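Local atomic coordinates of neutral ceramidase (Pseudomonas aeruginosa, PDB entry 2ZWS), a protein that hydrolyses the N-acyl linkage of ceramides to give sphingosine and a free fatty acid, and also catalyses the reverse synthesis. Residues L185-A190 with G196-F201; A44-E49 with A139-G144; V57-D62 with R132-A137. All blocks are in the same frame, centred on the assembly; numbering follows the deposited sequence. Where two conformers were deposited one is given.

Interaction 1 (L185-A190 with G196-F201)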
# COMPACT_ATOMS: atom_id res chain seq x y z
N LEU A 185 14.49 -1.02 -10.26
CA LEU A 185 14.50 -2.07 -11.29
C LEU A 185 13.70 -1.55 -12.49
O LEU A 185 12.49 -1.29 -12.38
CB LEU A 185 13.89 -3.38 -10.77
CG LEU A 185 13.88 -4.60 -11.72
CD1 LEU A 185 15.28 -5.01 -12.16
CD2 LEU A 185 13.21 -5.78 -11.06
N SER A 186 14.39 -1.38 -13.63
CA SER A 186 13.71 -0.90 -14.80
C SER A 186 13.51 -2.00 -15.81
O SER A 186 14.32 -2.93 -15.92
CB SER A 186 14.44 0.30 -15.41
OG SER A 186 15.81 0.02 -15.59
N PHE A 187 12.38 -1.88 -16.52
CA PHE A 187 11.95 -2.86 -17.49
C PHE A 187 12.02 -2.23 -18.87
O PHE A 187 11.24 -1.32 -19.19
CB PHE A 187 10.53 -3.31 -17.17
CG PHE A 187 10.41 -4.01 -15.85
CD1 PHE A 187 10.36 -3.27 -14.66
CD2 PHE A 187 10.40 -5.39 -15.79
CE1 PHE A 187 10.26 -3.92 -13.42
CE2 PHE A 187 10.27 -6.06 -14.55
CZ PHE A 187 10.22 -5.31 -13.36
N VAL A 188 12.96 -2.72 -19.67
CA VAL A 188 13.26 -2.08 -20.97
C VAL A 188 12.80 -3.03 -22.07
O VAL A 188 13.18 -4.21 -22.09
CB VAL A 188 14.78 -1.74 -21.07
CG1 VAL A 188 15.16 -1.26 -22.49
CG2 VAL A 188 15.18 -0.69 -20.02
N ASP A 189 11.97 -2.53 -22.98
CA ASP A 189 11.40 -3.37 -24.02
C ASP A 189 12.36 -3.60 -25.21
O ASP A 189 13.47 -3.06 -25.25
CB ASP A 189 10.03 -2.83 -24.46
CG ASP A 189 10.11 -1.52 -25.21
OD1 ASP A 189 11.21 -1.14 -25.70
OD2 ASP A 189 9.04 -0.87 -25.34
N ALA A 190 11.89 -4.38 -26.19
CA ALA A 190 12.68 -4.73 -27.37
C ALA A 190 13.07 -3.53 -28.24
O ALA A 190 13.88 -3.67 -29.16
CB ALA A 190 11.91 -5.74 -28.18
N GLY A 196 8.40 0.19 -17.85
CA GLY A 196 7.89 0.28 -16.48
C GLY A 196 9.08 0.24 -15.54
O GLY A 196 10.23 0.05 -15.98
N ALA A 197 8.80 0.39 -14.25
CA ALA A 197 9.85 0.46 -13.25
C ALA A 197 9.30 0.23 -11.87
O ALA A 197 8.16 0.58 -11.58
CB ALA A 197 10.57 1.80 -13.32
N ILE A 198 10.15 -0.32 -11.01
CA ILE A 198 9.86 -0.41 -9.58
C ILE A 198 10.95 0.37 -8.84
O ILE A 198 12.14 0.10 -9.02
CB ILE A 198 9.85 -1.88 -9.06
CG1 ILE A 198 8.90 -2.78 -9.88
CG2 ILE A 198 9.54 -1.90 -7.54
CD1 ILE A 198 9.22 -4.27 -9.71
N SER A 199 10.52 1.35 -8.04
CA SER A 199 11.42 2.12 -7.16
C SER A 199 11.24 1.66 -5.70
O SER A 199 10.10 1.52 -5.23
CB SER A 199 11.09 3.62 -7.24
OG SER A 199 11.51 4.33 -6.08
N TRP A 200 12.35 1.40 -5.00
CA TRP A 200 12.27 1.06 -3.56
C TRP A 200 12.96 2.16 -2.78
O TRP A 200 14.14 2.48 -3.02
CB TRP A 200 13.01 -0.24 -3.24
CG TRP A 200 12.32 -1.49 -3.71
CD1 TRP A 200 11.41 -2.22 -3.01
CD2 TRP A 200 12.54 -2.18 -4.95
NE1 TRP A 200 11.02 -3.32 -3.75
CE2 TRP A 200 11.70 -3.33 -4.94
CE3 TRP A 200 13.37 -1.96 -6.07
CZ2 TRP A 200 11.66 -4.25 -5.99
CZ3 TRP A 200 13.32 -2.88 -7.14
CH2 TRP A 200 12.46 -4.02 -7.09
N PHE A 201 12.23 2.76 -1.86
CA PHE A 201 12.77 3.85 -1.03
C PHE A 201 11.90 3.95 0.23
O PHE A 201 10.68 3.94 0.11
CB PHE A 201 12.75 5.18 -1.79
CG PHE A 201 13.14 6.35 -0.94
CD1 PHE A 201 12.17 7.24 -0.48
CD2 PHE A 201 14.49 6.59 -0.61
CE1 PHE A 201 12.51 8.32 0.34
CE2 PHE A 201 14.85 7.68 0.23
CZ PHE A 201 13.86 8.55 0.69

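Interaction 2 (A44-E49 with A139-G144)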
# COMPACT_ATOMS: atom_id res chain seq x y z
N ALA A 44 1.32 -5.03 -11.04
CA ALA A 44 1.93 -6.36 -11.10
C ALA A 44 3.02 -6.42 -12.13
O ALA A 44 2.86 -5.89 -13.26
CB ALA A 44 0.88 -7.42 -11.44
N PHE A 45 4.10 -7.12 -11.77
CA PHE A 45 5.28 -7.23 -12.63
C PHE A 45 5.60 -8.70 -12.70
O PHE A 45 6.08 -9.29 -11.73
CB PHE A 45 6.47 -6.47 -12.03
CG PHE A 45 6.22 -5.00 -11.86
CD1 PHE A 45 5.40 -4.53 -10.82
CD2 PHE A 45 6.74 -4.08 -12.78
CE1 PHE A 45 5.15 -3.17 -10.67
CE2 PHE A 45 6.49 -2.70 -12.64
CZ PHE A 45 5.71 -2.25 -11.58
N VAL A 46 5.29 -9.29 -13.85
CA VAL A 46 5.61 -10.69 -14.09
C VAL A 46 6.95 -10.74 -14.79
O VAL A 46 7.13 -10.02 -15.77
CB VAL A 46 4.53 -11.37 -15.02
CG1 VAL A 46 4.93 -12.78 -15.33
CG2 VAL A 46 3.19 -11.37 -14.32
N ILE A 47 7.87 -11.58 -14.30
CA ILE A 47 9.17 -11.72 -14.94
C ILE A 47 9.43 -13.18 -15.24
O ILE A 47 9.22 -14.03 -14.39
CB ILE A 47 10.32 -11.20 -14.03
CG1 ILE A 47 10.03 -9.77 -13.56
CG2 ILE A 47 11.68 -11.29 -14.75
CD1 ILE A 47 10.95 -9.33 -12.43
N GLU A 48 9.88 -13.47 -16.45
CA GLU A 48 10.17 -14.85 -16.82
C GLU A 48 11.57 -14.93 -17.39
O GLU A 48 12.00 -14.05 -18.14
CB GLU A 48 9.26 -15.34 -17.94
CG GLU A 48 7.81 -15.35 -17.68
CD GLU A 48 7.10 -16.32 -18.63
OE1 GLU A 48 7.40 -16.35 -19.86
OE2 GLU A 48 6.22 -17.05 -18.13
N GLU A 49 12.26 -16.01 -17.06
CA GLU A 49 13.59 -16.21 -17.60
C GLU A 49 13.37 -16.86 -18.95
O GLU A 49 12.64 -17.83 -19.07
CB GLU A 49 14.38 -17.12 -16.66
CG GLU A 49 15.88 -16.90 -16.67
CD GLU A 49 16.62 -17.98 -15.90
OE1 GLU A 49 16.07 -18.56 -14.91
OE2 GLU A 49 17.78 -18.25 -16.30
N ALA A 139 -1.00 -11.36 -19.49
CA ALA A 139 -1.53 -11.28 -20.87
C ALA A 139 -0.72 -10.30 -21.73
O ALA A 139 -0.95 -10.18 -22.95
CB ALA A 139 -2.99 -10.86 -20.84
N ARG A 140 0.24 -9.61 -21.11
CA ARG A 140 1.05 -8.60 -21.79
C ARG A 140 2.55 -8.95 -21.78
O ARG A 140 3.40 -8.07 -21.93
CB ARG A 140 0.80 -7.21 -21.18
CG ARG A 140 -0.63 -6.71 -21.39
CD ARG A 140 -0.97 -5.53 -20.51
NE ARG A 140 -2.28 -4.97 -20.83
CZ ARG A 140 -3.46 -5.56 -20.59
NH1 ARG A 140 -3.53 -6.77 -20.05
NH2 ARG A 140 -4.59 -4.94 -20.94
N LEU A 141 2.86 -10.23 -21.64
CA LEU A 141 4.26 -10.64 -21.63
C LEU A 141 4.97 -10.22 -22.92
O LEU A 141 4.40 -10.35 -24.01
CB LEU A 141 4.43 -12.13 -21.35
CG LEU A 141 4.27 -12.55 -19.87
CD1 LEU A 141 3.96 -14.04 -19.75
CD2 LEU A 141 5.52 -12.20 -19.09
N GLN A 142 6.19 -9.72 -22.79
CA GLN A 142 6.99 -9.27 -23.94
C GLN A 142 8.48 -9.47 -23.64
O GLN A 142 8.89 -9.39 -22.50
CB GLN A 142 6.73 -7.77 -24.20
CG GLN A 142 7.01 -6.87 -22.99
CD GLN A 142 6.65 -5.42 -23.23
OE1 GLN A 142 5.87 -4.83 -22.49
NE2 GLN A 142 7.22 -4.85 -24.27
N PRO A 143 9.30 -9.71 -24.67
CA PRO A 143 10.73 -9.83 -24.44
C PRO A 143 11.37 -8.51 -24.03
O PRO A 143 10.98 -7.45 -24.50
CB PRO A 143 11.28 -10.24 -25.81
CG PRO A 143 10.25 -9.90 -26.77
CD PRO A 143 8.93 -9.89 -26.08
N GLY A 144 12.38 -8.57 -23.17
CA GLY A 144 13.03 -7.35 -22.74
C GLY A 144 14.25 -7.59 -21.90
O GLY A 144 14.72 -8.74 -21.71

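Interaction 3 (V57-D62 with R132-A137). With FMT (formic acid), chain E.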
# COMPACT_ATOMS: atom_id res chain seq x y z
N VAL A 57 6.22 -13.31 -9.96
CA VAL A 57 5.40 -12.10 -10.03
C VAL A 57 5.50 -11.31 -8.71
O VAL A 57 5.40 -11.87 -7.60
CB VAL A 57 3.92 -12.41 -10.47
CG1 VAL A 57 3.22 -13.34 -9.50
CG2 VAL A 57 3.14 -11.11 -10.67
N TYR A 58 5.74 -10.01 -8.88
CA TYR A 58 5.78 -9.06 -7.78
C TYR A 58 4.64 -8.06 -7.97
O TYR A 58 4.44 -7.55 -9.08
CB TYR A 58 7.14 -8.32 -7.80
CG TYR A 58 7.20 -7.15 -6.87
CD1 TYR A 58 6.86 -5.86 -7.31
CD2 TYR A 58 7.57 -7.33 -5.55
CE1 TYR A 58 6.89 -4.77 -6.45
CE2 TYR A 58 7.64 -6.25 -4.66
CZ TYR A 58 7.28 -4.98 -5.12
OH TYR A 58 7.34 -3.91 -4.24
N VAL A 59 3.83 -7.88 -6.93
CA VAL A 59 2.72 -6.93 -6.99
C VAL A 59 2.87 -5.90 -5.89
O VAL A 59 3.02 -6.27 -4.71
CB VAL A 59 1.30 -7.64 -6.87
CG1 VAL A 59 0.19 -6.64 -7.07
CG2 VAL A 59 1.15 -8.81 -7.88
N ASN A 60 2.90 -4.62 -6.26
CA ASN A 60 2.88 -3.58 -5.23
C ASN A 60 1.50 -2.91 -5.21
O ASN A 60 0.91 -2.66 -6.26
CB ASN A 60 3.98 -2.52 -5.46
CG ASN A 60 4.26 -1.68 -4.22
OD1 ASN A 60 4.46 -2.20 -3.12
ND2 ASN A 60 4.33 -0.39 -4.43
N THR A 61 0.95 -2.72 -4.01
CA THR A 61 -0.42 -2.27 -3.85
C THR A 61 -0.51 -0.94 -3.09
O THR A 61 0.23 -0.69 -2.11
CB THR A 61 -1.26 -3.34 -3.07
OG1 THR A 61 -0.73 -3.51 -1.74
CG2 THR A 61 -1.30 -4.70 -3.85
N ASP A 62 -1.45 -0.09 -3.53
CA ASP A 62 -1.73 1.17 -2.86
C ASP A 62 -2.60 0.96 -1.59
O ASP A 62 -3.75 1.43 -1.53
CB ASP A 62 -2.44 2.15 -3.83
CG ASP A 62 -1.55 2.65 -4.96
OD1 ASP A 62 -0.38 3.00 -4.73
OD2 ASP A 62 -2.07 2.78 -6.10
N ARG A 132 -6.69 -9.49 -10.69
CA ARG A 132 -6.89 -8.89 -12.02
C ARG A 132 -5.58 -8.25 -12.51
O ARG A 132 -5.25 -8.31 -13.67
CB ARG A 132 -7.98 -7.84 -11.93
CG ARG A 132 -8.49 -7.33 -13.28
CD ARG A 132 -9.62 -6.24 -13.11
NE ARG A 132 -10.49 -6.54 -11.97
CZ ARG A 132 -10.59 -5.82 -10.84
NH1 ARG A 132 -9.94 -4.64 -10.68
NH2 ARG A 132 -11.39 -6.28 -9.88
N SER A 133 -4.80 -7.67 -11.60
CA SER A 133 -3.52 -7.03 -12.03
C SER A 133 -2.55 -8.08 -12.59
O SER A 133 -1.84 -7.82 -13.59
CB SER A 133 -2.90 -6.19 -10.90
OG SER A 133 -2.32 -7.02 -9.92
N ILE A 134 -2.54 -9.27 -11.99
CA ILE A 134 -1.66 -10.36 -12.43
C ILE A 134 -2.15 -10.91 -13.75
O ILE A 134 -1.35 -11.15 -14.65
CB ILE A 134 -1.57 -11.45 -11.35
CG1 ILE A 134 -0.88 -10.92 -10.07
CG2 ILE A 134 -0.77 -12.69 -11.82
CD1 ILE A 134 -1.06 -11.84 -8.79
N GLU A 135 -3.46 -11.06 -13.88
CA GLU A 135 -4.06 -11.51 -15.14
C GLU A 135 -3.70 -10.56 -16.28
O GLU A 135 -3.37 -11.00 -17.40
CB GLU A 135 -5.57 -11.59 -14.97
CG GLU A 135 -5.96 -12.71 -14.07
CD GLU A 135 -7.48 -12.80 -13.90
OE1 GLU A 135 -8.16 -11.76 -13.97
OE2 GLU A 135 -7.97 -13.92 -13.68
N ARG A 136 -3.78 -9.25 -16.00
CA ARG A 136 -3.44 -8.26 -17.01
C ARG A 136 -1.96 -8.31 -17.35
O ARG A 136 -1.60 -8.25 -18.53
CB ARG A 136 -3.85 -6.86 -16.59
CG ARG A 136 -5.35 -6.74 -16.51
CD ARG A 136 -5.80 -5.42 -15.91
NE ARG A 136 -7.22 -5.20 -16.19
CZ ARG A 136 -7.91 -4.13 -15.79
NH1 ARG A 136 -7.33 -3.19 -15.06
NH2 ARG A 136 -9.20 -4.02 -16.10
N ALA A 137 -1.11 -8.42 -16.34
CA ALA A 137 0.32 -8.51 -16.56
C ALA A 137 0.71 -9.73 -17.38
O ALA A 137 1.48 -9.60 -18.33
CB ALA A 137 1.08 -8.47 -15.24
C FMT E . 3.19 2.73 -6.08
O1 FMT E . 2.25 3.55 -5.83
O2 FMT E . 3.18 1.47 -6.23

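Interaction 1 (L185-A190 with G196-F201)
Leu-185 and Ile-198 form a hydrogen-bonded antiparallel pair in the beta hairpin of strands 181-189 and 194-200. The strand axes run at 173°. Leu-185 N donates to Ile-198 O at 2.9 Å, and Ile-198 N returns a bond to Leu-185 O. Leu-185 O also receives a CA-H contact from Ala-197 CA at 3.3 Å. The leucine CB meets the edge of the Trp-200 ring, 3.7 Å from CZ3. One face of that indole carries CG2 of Ile-198, its neighbour but one on the same strand.

Ser-186 pairs with Ala-197 as a non-hydrogen-bonded pair. Their CA atoms are 4.4 Å apart, and both side chains leave the sheet on the face away from Leu-185.

Phe-187 is level with Gly-196. Phe-187 N gives a bond of 2.9 Å to Gly-196 O. The return bond from Gly-196 N to Phe-187 O is weak, at 3.5 Å. With CG anti to the carbonyl carbon (chi1 -63°), the ring lies beside the glycine. Gly-196 O sits in plane at the ring edge. Farther round the same ring, CE1 touches Ile-198 CD1 at 3.9 Å, also near the ring plane.

The hairpin lies inside a larger mixed sheet. Strand 142-152 pairs with strand 181-189, and strand 238-242 runs parallel to strand 194-200. Phe-7 of strand 5-13 packs edge-to-face with Phe-187. The ring of Phe-45, on strand 41-49, meets it with the two planes at about 30°.

Interaction 2 (A44-E49 with A139-G144)
The contact belongs to the large mixed sheet of the N-terminal ceramidase region, where the loop after helix 120-138 enters strand 142-152 and passes close to strand 41-49. Leu-141 carries it from the loop side, and Val-46 and Glu-48 from the strand. All three point their CB atoms across the gap. The backbones stay apart, with 7.7 Å between Val-46 CA and Leu-141 CA, and no hydrogen bond joins the two segments.

Leu-141 divides its two methyl groups between the partners. CD2 touches Val-46 CG1 at 3.8 Å and also lies 4.1 Å from Glu-48 CG. CD1 sits over the flat face of the Glu-48 carboxylate, almost directly above CD, at 4.0 Å from that atom. The leucine chain crosses each partner at about a right angle. Val-46 CG1 is anti to the backbone N (chi1 176°), which puts this branch against the leucine. The extended chain of Glu-48 carries its carboxylate out beneath CD1.

The Glu-48 carboxylate is held by two salt bridges, OE1 to Arg-6 NE and OE2 to Arg-55 NH2. OE1 also hydrogen-bonds a bound glycerol. Leu-141 itself touches Arg-55, and Val-46 touches Ala-137 of the helix. The two arginines probably favour the charged form of Glu-48. One leucine methyl thus packs on valine and the other on a charged group, by van der Waals contact with no polar bond, while the arginines take the oxygens.

Interaction 3 (V57-D62 with R132-A137)
Val-57 and Val-59 on strand 57-61 face helix 132-137, whose axis lies 9.8 Å away at its closest and runs at 133° to the strand direction. No hydrogen bond links the two segments. The contact is made by four buried side chains.

Ile-134 reaches both valines. Its CB does not point straight at the strand, but CG1 and CD1 turn inward, with CG1 anti to the carbonyl carbon (chi1 -65°). Ile-134 CG1 is 3.7 Å from Val-59 CG2 and 4.1 Å from Val-57 CG2. CD1 also touches Val-59 CG2, at 3.9 Å. The isoleucine chain crosses each valine at about a right angle.

This is packing of a helix on one face of a mixed beta sheet. Strand 55-61 lies between strand 41-49, antiparallel to it, and strand 91-95, parallel to it. Helix 120-138 also rests on Ala-42, Ala-44 and Val-46 of strand 41-49.

The other branch of Val-59 meets the helix one residue earlier. Val-59 CG1 lies 3.8 Å from Ser-133 OG, a van der Waals contact. The hydroxyl is used within its own helix, where Ser-133 OG hydrogen-bonds Ile-130 O. A polar atom on a buried face is thereby satisfied.

Farther along the strand lies Asn-60, which is inferred to bind substrate. Its CB is directed to the other side of the sheet from that of Val-59. Asn-60 ND2 donates to O2 of a bound formic acid at 2.8 Å, with an N-H...O angle of 140°. The formic acid probably comes from the crystallisation liquor. Its O1 is 2.9 Å from Asp-62 OD1. On the other carboxylate oxygen, Asp-62 OD2 forms a salt bridge with Arg-43 NH1.

Overall arrangement
All three interactions belong to the large mixed sheet of the N-terminal ceramidase region. Their centres are 11 to 14 Å apart. Along the chain, interaction 3 is nested in the loop closed by interaction 2, and interaction 1 follows. Strand 41-49 of interaction 2 lies beside strand 55-61 of interaction 3 in the sheet, and helix 120-138 leads from one contact to the other. Strand 142-152 of interaction 2 neighbours strand 181-189 of interaction 1. Phe-45 and Tyr-58 both pack on Ile-198. Through these side chains the hairpin packs against strand 55-61, which bears Asn-60, a residue inferred to bind substrate.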